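Local coordinates for flagellar motor switch protein FliG (PDB 5WUJ) that helps form the flagellar switch complex, which interacts with chemotaxis proteins and with motor components that set the direction of flagellar rotation, at residues Met12-Gln22 with Gly58-Phe66. Residues are numbered along the deposited sequence; the frame is centred on the assembly and turned at random.
Sequences MSEKIAILLIQ and GAAVLEEFF
Phe-65 enters a hole bordered by Met-12, Lys-15, Ile-16 and Leu-19, a knob-into-hole fit that makes this the tight part of the contact. CD1 of Leu-19 lies over one face of the ring, 3.5 Å from the Phe-65 centroid and 22° off the normal, which meets the criterion for a CH-pi contact. Leu-19 reaches it because its CG stands opposite the backbone N (chi1 -179°), turning the isobutyl group toward the ring. At the far end, Phe-65 CZ lies 3.7 Å from Ile-16 CG1, while SD of Met-12 makes an oblique Met-aromatic contact with the ring. Alongside, CG1 of Val-61 reaches the backbone O of Lys-15 at 3.4 Å. Aromatic packing from another protein chain also covers Ile-16 and Leu-62, both buried.

Both helices belong to the all-helical N-terminal domain of FliG, where their segment axes approach to 9.3 Å and cross at -103°. Being nearly perpendicular, they restrict the intimate fit to a patch. Helix 37-50 covers Ala-17 and Leu-20 of helix 12-23, which take no part in this contact. Gly-58 presents its bare CA to Ile-18 CG2 at 3.8 Å. Leu-62 meets Leu-19 more loosely, CD2 to CG at 4.1 Å.

Polar groups mark the less buried margin. Glu-64 OE1 accepts from Lys-15 NZ at 2.9 Å through its syn lone pair, in a salt bridge between partly exposed residues. The two side chains cross at about a right angle, and Lys-15 CE also lies 3.5 Å from Glu-64 OE2.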
# COMPACT_ATOMS: atom_id res chain seq x y z
N MET B 12 -8.97 7.40 -4.29
CA MET B 12 -7.52 7.34 -4.10
C MET B 12 -7.12 8.00 -2.78
O MET B 12 -6.21 7.53 -2.09
CB MET B 12 -6.84 8.00 -5.30
CG MET B 12 -5.33 8.04 -5.22
SD MET B 12 -4.60 6.40 -4.93
CE MET B 12 -4.66 5.68 -6.57
N SER B 13 -7.84 9.05 -2.39
CA SER B 13 -7.59 9.72 -1.12
C SER B 13 -7.93 8.81 0.06
O SER B 13 -7.23 8.81 1.08
CB SER B 13 -8.39 11.03 -1.06
OG SER B 13 -8.78 11.37 0.26
N GLU B 14 -9.00 8.02 -0.06
CA GLU B 14 -9.33 7.03 0.96
C GLU B 14 -8.27 5.94 1.05
O GLU B 14 -7.90 5.52 2.16
CB GLU B 14 -10.69 6.41 0.67
CG GLU B 14 -11.77 7.48 0.51
CD GLU B 14 -13.14 6.91 0.41
OE1 GLU B 14 -13.51 6.41 -0.68
OE2 GLU B 14 -13.86 6.98 1.42
N LYS B 15 -7.79 5.47 -0.10
CA LYS B 15 -6.71 4.48 -0.10
C LYS B 15 -5.47 5.04 0.57
O LYS B 15 -4.78 4.32 1.31
CB LYS B 15 -6.39 4.06 -1.53
CG LYS B 15 -7.56 3.43 -2.28
CD LYS B 15 -7.04 2.63 -3.45
CE LYS B 15 -8.13 2.07 -4.32
NZ LYS B 15 -7.83 2.40 -5.73
N ILE B 16 -5.18 6.32 0.35
CA ILE B 16 -3.97 6.91 0.93
C ILE B 16 -4.10 7.00 2.45
O ILE B 16 -3.16 6.69 3.18
CB ILE B 16 -3.68 8.27 0.29
CG1 ILE B 16 -3.11 8.09 -1.12
CG2 ILE B 16 -2.75 9.10 1.17
CD1 ILE B 16 -3.26 9.36 -2.00
N ALA B 17 -5.28 7.40 2.95
CA ALA B 17 -5.48 7.43 4.40
C ALA B 17 -5.40 6.02 4.99
O ALA B 17 -4.83 5.83 6.07
CB ALA B 17 -6.82 8.07 4.74
N ILE B 18 -5.96 5.03 4.28
CA ILE B 18 -5.84 3.65 4.77
C ILE B 18 -4.38 3.22 4.79
O ILE B 18 -3.92 2.58 5.75
CB ILE B 18 -6.72 2.71 3.92
CG1 ILE B 18 -8.18 2.80 4.38
CG2 ILE B 18 -6.25 1.27 4.04
CD1 ILE B 18 -9.19 2.49 3.29
N LEU B 19 -3.61 3.58 3.77
CA LEU B 19 -2.17 3.31 3.84
C LEU B 19 -1.55 4.01 5.05
O LEU B 19 -0.80 3.39 5.81
CB LEU B 19 -1.48 3.76 2.54
CG LEU B 19 0.04 3.57 2.38
CD1 LEU B 19 0.36 3.58 0.92
CD2 LEU B 19 0.84 4.66 3.07
N LEU B 20 -1.88 5.30 5.26
CA LEU B 20 -1.26 6.04 6.35
C LEU B 20 -1.61 5.45 7.71
O LEU B 20 -0.75 5.31 8.58
CB LEU B 20 -1.65 7.51 6.28
CG LEU B 20 -0.97 8.19 5.09
CD1 LEU B 20 -1.52 9.60 4.87
CD2 LEU B 20 0.55 8.22 5.30
N ILE B 21 -2.88 5.10 7.91
CA ILE B 21 -3.29 4.45 9.15
C ILE B 21 -2.39 3.25 9.44
O ILE B 21 -1.93 3.05 10.57
CB ILE B 21 -4.77 4.02 9.07
CG1 ILE B 21 -5.72 5.23 9.06
CG2 ILE B 21 -5.11 3.02 10.17
CD1 ILE B 21 -7.17 4.89 8.62
N GLN B 22 -2.12 2.43 8.43
CA GLN B 22 -1.34 1.22 8.67
C GLN B 22 0.14 1.51 8.92
O GLN B 22 0.80 0.71 9.59
CB GLN B 22 -1.50 0.26 7.51
CG GLN B 22 -2.90 -0.31 7.36
CD GLN B 22 -3.05 -1.00 6.02
OE1 GLN B 22 -3.31 -0.36 4.99
NE2 GLN B 22 -2.83 -2.29 6.02
N GLY B 58 -7.22 -3.21 4.04
CA GLY B 58 -5.96 -2.50 4.19
C GLY B 58 -4.82 -3.21 3.48
O GLY B 58 -4.00 -2.58 2.80
N ALA B 59 -4.77 -4.55 3.61
CA ALA B 59 -3.72 -5.34 2.97
C ALA B 59 -3.81 -5.23 1.46
O ALA B 59 -2.78 -5.20 0.78
CB ALA B 59 -3.84 -6.81 3.40
N ALA B 60 -5.02 -5.24 0.92
CA ALA B 60 -5.20 -5.06 -0.52
C ALA B 60 -4.73 -3.67 -0.96
O ALA B 60 -4.18 -3.51 -2.06
CB ALA B 60 -6.67 -5.27 -0.88
N VAL B 61 -4.94 -2.65 -0.11
CA VAL B 61 -4.44 -1.31 -0.42
C VAL B 61 -2.92 -1.29 -0.42
O VAL B 61 -2.29 -0.72 -1.32
CB VAL B 61 -5.02 -0.27 0.57
CG1 VAL B 61 -4.29 1.11 0.45
CG2 VAL B 61 -6.50 -0.07 0.31
N LEU B 62 -2.29 -1.91 0.59
CA LEU B 62 -0.83 -1.96 0.63
C LEU B 62 -0.28 -2.66 -0.60
O LEU B 62 0.73 -2.23 -1.17
CB LEU B 62 -0.36 -2.68 1.89
CG LEU B 62 -0.58 -1.95 3.19
CD1 LEU B 62 0.17 -2.68 4.31
CD2 LEU B 62 -0.17 -0.49 3.06
N GLU B 63 -0.92 -3.75 -1.02
CA GLU B 63 -0.44 -4.46 -2.20
C GLU B 63 -0.52 -3.56 -3.43
O GLU B 63 0.34 -3.62 -4.31
CB GLU B 63 -1.26 -5.73 -2.43
CG GLU B 63 -0.91 -6.87 -1.50
CD GLU B 63 -1.40 -8.21 -2.04
OE1 GLU B 63 -2.17 -8.19 -3.04
OE2 GLU B 63 -1.01 -9.26 -1.48
N GLU B 64 -1.58 -2.75 -3.51
CA GLU B 64 -1.70 -1.82 -4.62
C GLU B 64 -0.56 -0.82 -4.61
O GLU B 64 0.07 -0.56 -5.65
CB GLU B 64 -3.06 -1.13 -4.54
CG GLU B 64 -3.40 -0.21 -5.70
CD GLU B 64 -4.83 0.31 -5.61
OE1 GLU B 64 -5.08 1.42 -6.12
OE2 GLU B 64 -5.70 -0.38 -5.03
N PHE B 65 -0.24 -0.26 -3.44
CA PHE B 65 0.85 0.71 -3.36
C PHE B 65 2.21 0.05 -3.50
O PHE B 65 3.12 0.66 -4.06
CB PHE B 65 0.76 1.48 -2.06
CG PHE B 65 -0.17 2.64 -2.15
CD1 PHE B 65 0.26 3.84 -2.69
CD2 PHE B 65 -1.48 2.53 -1.72
CE1 PHE B 65 -0.61 4.92 -2.80
CE2 PHE B 65 -2.35 3.62 -1.81
CZ PHE B 65 -1.92 4.80 -2.36
N PHE B 66 2.36 -1.19 -3.01
CA PHE B 66 3.58 -1.95 -3.26
C PHE B 66 3.88 -2.04 -4.75
O PHE B 66 5.02 -1.82 -5.18
CB PHE B 66 3.46 -3.36 -2.64
CG PHE B 66 4.75 -4.10 -2.56
CD1 PHE B 66 5.80 -3.61 -1.78
CD2 PHE B 66 4.93 -5.27 -3.27
CE1 PHE B 66 7.00 -4.31 -1.70
CE2 PHE B 66 6.13 -5.97 -3.20
CZ PHE B 66 7.17 -5.49 -2.42